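Local coordinates for UTP--glucose-1-phosphate uridylyltransferase (Acinetobacter baumannii, PDB 6IKX), which catalyses the transfer of a uridylyl group from UTP to alpha-D-glucose 1-phosphate, giving UDP-alpha-D-glucose and diphosphate, at the interface of chains A and B and the interface of chains A and C. Residues are numbered along the deposited sequence; one frame, centred on the assembly and turned at random. Chains: chain A/B/C, UTP--glucose-1-phosphate uridylyltransferase.

Contact 1: the interface of chains A and B. Residues chain A 72, 76, 84, 88, 91; chain B 14, 17, 21.
B:Leu17 sets its two methyl groups among leucines and an isoleucine of chain A. It lies on the glycine-rich nucleotide-binding loop, the signature of the nucleotidyltransferase family; B:Thr14 belongs to the same loop and to the UTP site. In this patch of the two-fold A-B interface the loop packs on helices 70-78 and 82-87 of the other subunit. The core is apolar. A:Leu72 and A:Leu76 meet B:Leu17 tip to tip. CD1 of B:Leu17 lies 3.6 Å from CD2 of A:Leu76. A:Leu84 comes in obliquely and rests CD2 at 3.9 Å from CB of B:Leu17. A:Ile88 runs at about a right angle to B:Leu17, but the model is too tight where their methyls meet.

B:Thr14 and B:Lys21 meet chain A mostly through carbon atoms. A:Leu76 and B:Thr14 slide past each other in opposite directions, with CD2 of A:Leu76 3.5 Å from CB of B:Thr14. The backbone O of B:Thr14 lies 3.3 Å from CD1 of A:Leu84. B:Lys21 crosses A:Leu72 at about a right angle, with CG 3.8 Å from CD2 of the leucine. The lysine chain then bends at chi3 (123°) and chi4 (58°). Its tip-to-tip meeting with A:Ile91 is doubtful in detail.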
loop_
_atom_site.group_PDB
_atom_site.type_symbol
_atom_site.label_atom_id
_atom_site.label_comp_id
_atom_site.label_asym_id
_atom_site.label_seq_id
_atom_site.Cartn_x
_atom_site.Cartn_y
_atom_site.Cartn_z
ATOM N N LEU A 72 14.397 -6.149 -2.606
ATOM C CA LEU A 72 14.708 -6.225 -4.053
ATOM C C LEU A 72 16.225 -6.381 -4.217
ATOM O O LEU A 72 16.672 -7.184 -5.044
ATOM C CB LEU A 72 14.215 -4.974 -4.767
ATOM C CG LEU A 72 14.566 -4.958 -6.251
ATOM C CD1 LEU A 72 14.011 -6.222 -6.926
ATOM C CD2 LEU A 72 14.069 -3.689 -6.927
ATOM N N LEU A 76 18.763 -9.251 -5.692
ATOM C CA LEU A 76 19.731 -8.879 -6.769
ATOM C C LEU A 76 21.164 -9.289 -6.393
ATOM O O LEU A 76 21.931 -9.632 -7.322
ATOM C CB LEU A 76 19.700 -7.370 -7.040
ATOM C CG LEU A 76 18.570 -6.828 -7.908
ATOM C CD1 LEU A 76 18.701 -5.319 -8.068
ATOM C CD2 LEU A 76 18.567 -7.460 -9.274
ATOM N N LEU A 84 23.235 -4.347 -11.939
ATOM C CA LEU A 84 21.810 -3.952 -11.895
ATOM C C LEU A 84 21.545 -3.250 -10.569
ATOM O O LEU A 84 21.024 -2.138 -10.555
ATOM C CB LEU A 84 20.937 -5.204 -11.994
ATOM C CG LEU A 84 19.864 -5.227 -13.077
ATOM C CD1 LEU A 84 18.922 -6.393 -12.800
ATOM C CD2 LEU A 84 19.114 -3.908 -13.174
ATOM N N ILE A 88 19.819 0.458 -9.933
ATOM C CA ILE A 88 18.508 0.674 -9.237
ATOM C C ILE A 88 18.745 1.282 -7.844
ATOM O O ILE A 88 17.762 1.653 -7.177
ATOM C CB ILE A 88 17.653 -0.622 -9.217
ATOM C CG1 ILE A 88 18.237 -1.720 -8.336
ATOM C CG2 ILE A 88 17.399 -1.116 -10.635
ATOM C CD1 ILE A 88 17.460 -1.986 -7.064
ATOM N N ILE A 91 19.247 5.887 -8.769
ATOM C CA ILE A 91 18.357 6.458 -9.811
ATOM C C ILE A 91 18.539 7.977 -9.792
ATOM O O ILE A 91 18.596 8.583 -10.880
ATOM C CB ILE A 91 16.911 6.003 -9.573
ATOM C CG1 ILE A 91 16.785 4.490 -9.782
ATOM C CG2 ILE A 91 15.961 6.773 -10.460
ATOM C CD1 ILE A 91 15.443 3.917 -9.366
ATOM N N THR B 14 13.487 -9.420 -11.308
ATOM C CA THR B 14 14.746 -8.680 -11.518
ATOM C C THR B 14 15.095 -8.650 -13.016
ATOM O O THR B 14 16.064 -7.944 -13.391
ATOM C CB THR B 14 15.900 -9.290 -10.698
ATOM O OG1 THR B 14 16.252 -10.565 -11.247
ATOM C CG2 THR B 14 15.581 -9.431 -9.225
ATOM N N LEU B 17 13.716 -5.177 -14.677
ATOM C CA LEU B 17 13.942 -4.491 -13.450
ATOM C C LEU B 17 13.675 -3.088 -13.197
ATOM O O LEU B 17 13.100 -2.831 -12.148
ATOM C CB LEU B 17 15.279 -4.795 -12.867
ATOM C CG LEU B 17 14.993 -4.609 -11.403
ATOM C CD1 LEU B 17 15.688 -5.661 -10.591
ATOM C CD2 LEU B 17 15.508 -3.257 -11.016
ATOM N N LYS B 21 10.516 -2.017 -10.604
ATOM C CA LYS B 21 11.149 -1.760 -9.300
ATOM C C LYS B 21 10.077 -1.512 -8.244
ATOM O O LYS B 21 10.276 -1.995 -7.157
ATOM C CB LYS B 21 12.106 -0.571 -9.359
ATOM C CG LYS B 21 12.772 -0.246 -8.019
ATOM C CD LYS B 21 14.059 0.496 -8.213
ATOM C CE LYS B 21 14.087 1.831 -7.509
ATOM N NZ LYS B 21 13.862 1.656 -6.069
#

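Contact 2: the interface of chains A and C. Residues chain A 57, 102-104; chain C 67-68.
The backbone of A:Arg102 and A:Gln103 is extended as strand 97-102 runs into a loop, with A:Pro104 turning after it, and this edge faces the loop of C:Asp67 and C:Arg68. A:Arg102 and C:Asp67 form a salt bridge that is also a hydrogen bond. NH1 of the guanidinium donates to the carboxylate OD2 at 2.8 Å, with 160° at the hydrogen. OD2 uses its anti lone pair, and it lies close to the guanidinium plane. The two flat groups are nevertheless turned 48° apart. The arginine bends at chi2 (-63°), which curls the chain round OD2; CB, CG and CD border this oxygen as well as NH1. CA of A:Ser57 sits 3.5 Å above the guanidinium plane, toward its rim.

The other carboxylate oxygen, OD1, accepts a bond from the backbone N of C:Arg68 at 2.7 Å, from above the carboxylate plane. This bond would limit rotation of the carboxylate. OD1 also lies 3.4 Å from CA of A:Pro104. Beyond it, CD of C:Arg68 touches CB of A:Pro104 at 4.0 Å. The patch and its symmetry twin join A and C in the deposited tetramer, which is probably the working form. It lies next to A:Gln103, a residue of the nucleotide site, and may link assembly to that site.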
loop_
_atom_site.group_PDB
_atom_site.type_symbol
_atom_site.label_atom_id
_atom_site.label_comp_id
_atom_site.label_asym_id
_atom_site.label_seq_id
_atom_site.Cartn_x
_atom_site.Cartn_y
_atom_site.Cartn_z
ATOM N N SER A 57 -2.699 9.852 -1.967
ATOM C CA SER A 57 -2.662 8.631 -1.117
ATOM C C SER A 57 -2.547 7.346 -1.954
ATOM O O SER A 57 -2.120 6.358 -1.392
ATOM C CB SER A 57 -3.884 8.581 -0.210
ATOM O OG SER A 57 -5.059 8.472 -0.999
ATOM N N ARG A 102 0.903 16.158 0.244
ATOM C CA ARG A 102 -0.401 15.658 -0.270
ATOM C C ARG A 102 -1.247 16.815 -0.776
ATOM O O ARG A 102 -1.434 17.778 -0.023
ATOM C CB ARG A 102 -1.159 14.908 0.837
ATOM C CG ARG A 102 -0.486 13.598 1.197
ATOM C CD ARG A 102 -0.430 12.578 0.062
ATOM N NE ARG A 102 0.092 11.275 0.483
ATOM C CZ ARG A 102 -0.554 10.367 1.225
ATOM N NH1 ARG A 102 -1.773 10.579 1.684
ATOM N NH2 ARG A 102 0.047 9.244 1.557
ATOM N N GLN A 103 -1.768 16.703 -1.999
ATOM C CA GLN A 103 -2.951 17.491 -2.448
ATOM C C GLN A 103 -4.191 16.875 -1.812
ATOM O O GLN A 103 -4.570 15.794 -2.223
ATOM C CB GLN A 103 -3.140 17.434 -3.956
ATOM C CG GLN A 103 -4.331 18.256 -4.411
ATOM C CD GLN A 103 -4.190 18.623 -5.858
ATOM O OE1 GLN A 103 -3.644 17.849 -6.645
ATOM N NE2 GLN A 103 -4.717 19.786 -6.212
ATOM N N PRO A 104 -4.790 17.462 -0.749
ATOM C CA PRO A 104 -5.849 16.790 0.001
ATOM C C PRO A 104 -7.109 16.461 -0.817
ATOM O O PRO A 104 -7.723 15.440 -0.537
ATOM C CB PRO A 104 -6.191 17.785 1.137
ATOM C CG PRO A 104 -5.629 19.111 0.706
ATOM C CD PRO A 104 -4.444 18.773 -0.173
ATOM N N ASP C 67 -4.041 13.139 5.806
ATOM C CA ASP C 67 -4.631 13.408 4.473
ATOM C C ASP C 67 -6.152 13.140 4.514
ATOM O O ASP C 67 -6.663 12.585 5.498
ATOM C CB ASP C 67 -4.005 12.549 3.373
ATOM C CG ASP C 67 -4.125 13.177 1.986
ATOM O OD1 ASP C 67 -4.818 14.202 1.886
ATOM O OD2 ASP C 67 -3.591 12.616 0.995
ATOM N N ARG C 68 -6.869 13.544 3.478
ATOM C CA ARG C 68 -8.309 13.233 3.329
ATOM C C ARG C 68 -8.464 11.867 2.658
ATOM O O ARG C 68 -7.581 11.419 1.916
ATOM C CB ARG C 68 -9.005 14.398 2.622
ATOM C CG ARG C 68 -9.294 15.503 3.625
ATOM C CD ARG C 68 -9.564 16.865 3.040
ATOM N NE ARG C 68 -10.916 16.973 2.526
ATOM C CZ ARG C 68 -12.006 16.758 3.235
ATOM N NH1 ARG C 68 -11.931 16.372 4.496
ATOM N NH2 ARG C 68 -13.176 16.867 2.658
#

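Contact 3: the interface of chains A and B. Residues chain A 278, 281-282; chain B 261-262.
B:Leu262 fits between A:Leu278 and A:Glu281, and its contacts form the first shell. Its CD1 lies 3.7 Å from the carboxylate carbon CD of A:Glu281. CD2 reaches the base of the same side chain, 3.9 Å from CB of A:Glu281. The leucine fork thus spans the glutamate from CB to the carboxylate. The two side chains cross at about a right angle. A:Leu278 comes from another side and slides past B:Leu262 in the opposite direction. Its CD2 stands 4.1 Å from CG of B:Leu262. The same methyl meets CB of B:Lys261 at 4.0 Å, where these two side chains cross at about a right angle.

The supports come next. B:Lys261 and B:Leu262 open helix 261-273. CG of B:Leu262 is anti to the carbonyl carbon (chi1 -78°), which sends the fork out toward chain A. A:Glu281 lies in the first turn of helix 279-287, and A:Leu278 just precedes that helix. A:Phe282 follows on the helix and is scarcely covered by chain B. The lysine chain is extended beyond CG, and its CB makes the contact with A:Leu278. The site packs the C-terminal helix of one subunit against the start of helix 261-273 of the other and probably contributes to the A-B pairing of the deposited tetramer.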
loop_
_atom_site.group_PDB
_atom_site.type_symbol
_atom_site.label_atom_id
_atom_site.label_comp_id
_atom_site.label_asym_id
_atom_site.label_seq_id
_atom_site.Cartn_x
_atom_site.Cartn_y
_atom_site.Cartn_z
ATOM N N LEU A 278 18.966 -0.763 -26.254
ATOM C CA LEU A 278 17.937 -1.539 -27.024
ATOM C C LEU A 278 17.632 -0.939 -28.392
ATOM O O LEU A 278 16.917 -1.593 -29.140
ATOM C CB LEU A 278 16.638 -1.556 -26.233
ATOM C CG LEU A 278 16.754 -2.138 -24.839
ATOM C CD1 LEU A 278 15.669 -1.559 -23.960
ATOM C CD2 LEU A 278 16.695 -3.665 -24.890
ATOM N N GLU A 281 18.263 -3.047 -31.734
ATOM C CA GLU A 281 17.452 -4.289 -31.735
ATOM C C GLU A 281 15.974 -3.906 -31.867
ATOM O O GLU A 281 15.254 -4.610 -32.570
ATOM C CB GLU A 281 17.706 -5.119 -30.488
ATOM C CG GLU A 281 19.033 -5.844 -30.528
ATOM C CD GLU A 281 19.517 -6.304 -29.161
ATOM O OE1 GLU A 281 19.437 -5.503 -28.196
ATOM O OE2 GLU A 281 19.959 -7.461 -29.059
ATOM N N PHE A 282 15.541 -2.808 -31.245
ATOM C CA PHE A 282 14.149 -2.296 -31.353
ATOM C C PHE A 282 13.833 -1.884 -32.797
ATOM O O PHE A 282 12.730 -2.154 -33.237
ATOM C CB PHE A 282 13.941 -1.113 -30.416
ATOM C CG PHE A 282 12.524 -0.618 -30.371
ATOM C CD1 PHE A 282 11.492 -1.477 -30.044
ATOM C CD2 PHE A 282 12.240 0.713 -30.594
ATOM C CE1 PHE A 282 10.193 -1.013 -29.967
ATOM C CE2 PHE A 282 10.947 1.183 -30.489
ATOM C CZ PHE A 282 9.927 0.322 -30.186
ATOM N N LYS B 261 13.202 -7.403 -21.913
ATOM C CA LYS B 261 12.983 -6.026 -22.417
ATOM C C LYS B 261 12.562 -6.078 -23.889
ATOM O O LYS B 261 11.713 -5.253 -24.274
ATOM C CB LYS B 261 14.252 -5.208 -22.176
ATOM C CG LYS B 261 14.633 -5.079 -20.709
ATOM C CD LYS B 261 15.490 -3.881 -20.424
ATOM C CE LYS B 261 15.740 -3.671 -18.950
ATOM N NZ LYS B 261 16.434 -2.378 -18.721
ATOM N N LEU B 262 13.107 -7.016 -24.666
ATOM C CA LEU B 262 12.822 -7.146 -26.123
ATOM C C LEU B 262 11.534 -7.937 -26.406
ATOM O O LEU B 262 10.794 -7.553 -27.292
ATOM C CB LEU B 262 14.031 -7.776 -26.814
ATOM C CG LEU B 262 15.178 -6.793 -27.051
ATOM C CD1 LEU B 262 16.404 -7.509 -27.600
ATOM C CD2 LEU B 262 14.744 -5.654 -27.973
#

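Contact 4: the interface of chains A and B. Residues chain A 18-19, 22; chain B 27, 32, 34, 65, 88.
A loop of chain A carrying A:Pro18, A:Ala19 and A:Ser22 meets several elements of chain B: the end of helix 60-65, the 3-10 helix 25-27, the loop residue B:Asp32, strand 33-34 and the end of helix 82-89. B:Tyr65 lies at the centre. Its ring presents an edge to chain A, and the backbone O of A:Pro18 lies in the ring plane, 3.4 Å from CE1 of B:Tyr65. B:Pro34 rests CG over the rim of one face, 3.4 Å above the plane. This packing within chain B would steady the ring. CG of B:Tyr65 is anti to the backbone N (chi1 -168°), which lays the ring along the chain A loop toward A:Pro18.

At the other end of the tyrosine, the hydroxyl OG of A:Ser22 lies beside the backbone N and CA of B:Tyr65, with no bond assigned. CB of A:Ser22 is 4.0 Å from CA of B:Tyr65. B:Met27 and B:Ile88 lie at the margins and are little covered.

The backbone O of B:Asp32 faces A:Pro18 and A:Ala19. It lies 3.2 Å from CB of A:Ala19 and 3.2 Å from CG of A:Pro18. The amide N of A:Ala19 is 2.9 Å from this oxygen of B:Asp32, but its N-H points elsewhere, so this is close packing and no hydrogen bond. In the fold, the chain A loop continues the nucleotide-binding loop after strand 4-8 and precedes the 3-10 helix 25-27.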
loop_
_atom_site.group_PDB
_atom_site.type_symbol
_atom_site.label_atom_id
_atom_site.label_comp_id
_atom_site.label_asym_id
_atom_site.label_seq_id
_atom_site.Cartn_x
_atom_site.Cartn_y
_atom_site.Cartn_z
ATOM N N PRO A 18 -7.299 2.282 -18.525
ATOM C CA PRO A 18 -7.153 0.919 -18.014
ATOM C C PRO A 18 -5.765 0.844 -17.323
ATOM O O PRO A 18 -5.682 0.449 -16.195
ATOM C CB PRO A 18 -7.316 0.028 -19.237
ATOM C CG PRO A 18 -7.469 0.918 -20.381
ATOM C CD PRO A 18 -7.550 2.343 -19.961
ATOM N N ALA A 19 -4.733 1.361 -17.970
ATOM C CA ALA A 19 -3.318 1.301 -17.499
ATOM C C ALA A 19 -3.132 1.965 -16.132
ATOM O O ALA A 19 -2.369 1.414 -15.365
ATOM C CB ALA A 19 -2.372 1.925 -18.488
ATOM N N SER A 22 -4.919 0.938 -11.524
ATOM C CA SER A 22 -4.387 0.444 -10.232
ATOM C C SER A 22 -2.914 0.782 -10.068
ATOM O O SER A 22 -2.408 0.389 -9.070
ATOM C CB SER A 22 -4.684 -1.007 -10.083
ATOM O OG SER A 22 -6.035 -1.217 -10.469
ATOM N N MET B 27 2.011 -5.758 -13.768
ATOM C CA MET B 27 1.218 -4.508 -13.932
ATOM C C MET B 27 1.909 -3.601 -14.965
ATOM O O MET B 27 1.470 -2.438 -15.225
ATOM C CB MET B 27 1.058 -3.803 -12.586
ATOM C CG MET B 27 0.162 -4.561 -11.644
ATOM S SD MET B 27 -1.442 -4.932 -12.443
ATOM C CE MET B 27 -1.966 -3.229 -12.675
ATOM N N ASP B 32 -2.023 -0.157 -23.457
ATOM C CA ASP B 32 -2.943 0.668 -22.624
ATOM C C ASP B 32 -3.416 -0.059 -21.366
ATOM O O ASP B 32 -4.262 0.488 -20.644
ATOM C CB ASP B 32 -4.173 1.067 -23.433
ATOM C CG ASP B 32 -5.007 -0.109 -23.951
ATOM O OD1 ASP B 32 -4.552 -1.271 -23.866
ATOM O OD2 ASP B 32 -6.105 0.136 -24.463
ATOM N N PRO B 34 -2.303 -3.335 -18.130
ATOM C CA PRO B 34 -1.251 -4.168 -17.572
ATOM C C PRO B 34 -1.203 -5.514 -18.316
ATOM O O PRO B 34 -2.260 -5.956 -18.722
ATOM C CB PRO B 34 -1.652 -4.343 -16.105
ATOM C CG PRO B 34 -3.156 -4.155 -16.124
ATOM C CD PRO B 34 -3.379 -3.080 -17.165
ATOM N N TYR B 65 -6.699 -4.205 -9.458
ATOM C CA TYR B 65 -7.049 -4.163 -10.888
ATOM C C TYR B 65 -8.336 -4.979 -11.174
ATOM O O TYR B 65 -9.107 -4.625 -12.103
ATOM C CB TYR B 65 -5.864 -4.658 -11.721
ATOM C CG TYR B 65 -6.050 -4.359 -13.186
ATOM C CD1 TYR B 65 -5.910 -3.073 -13.659
ATOM C CD2 TYR B 65 -6.526 -5.308 -14.068
ATOM C CE1 TYR B 65 -6.131 -2.747 -14.985
ATOM C CE2 TYR B 65 -6.739 -5.001 -15.407
ATOM C CZ TYR B 65 -6.547 -3.714 -15.880
ATOM O OH TYR B 65 -6.753 -3.358 -17.211
ATOM N N ILE B 88 -13.078 0.039 -16.823
ATOM C CA ILE B 88 -12.495 -0.310 -15.484
ATOM C C ILE B 88 -13.466 -1.089 -14.586
ATOM O O ILE B 88 -13.013 -1.578 -13.559
ATOM C CB ILE B 88 -11.939 0.923 -14.740
ATOM C CG1 ILE B 88 -13.000 1.989 -14.437
ATOM C CG2 ILE B 88 -10.790 1.491 -15.546
ATOM C CD1 ILE B 88 -12.684 2.886 -13.250
#

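Contacts 1, 3 and 4 belong to the A-B interface; contact 2 joins A to C. By C-alpha centres, contact 1 lies about 18 Å from contact 3 and 22 Å from contact 4, and contacts 3 and 4 are about 23 Å apart. Contact 2 is about 29, 39 and 23 Å from contacts 1, 3 and 4. Ile88 is in contact 1 from A and in contact 4 from B. The two-fold twin of contact 1 brings residue 17 of A beside A:Pro18 of contact 4. Tyr65 of contact 4 ends helix 60-65, two residues before Asp67 of contact 2. Neighbouring segments thus serve two partners in the deposited tetramer.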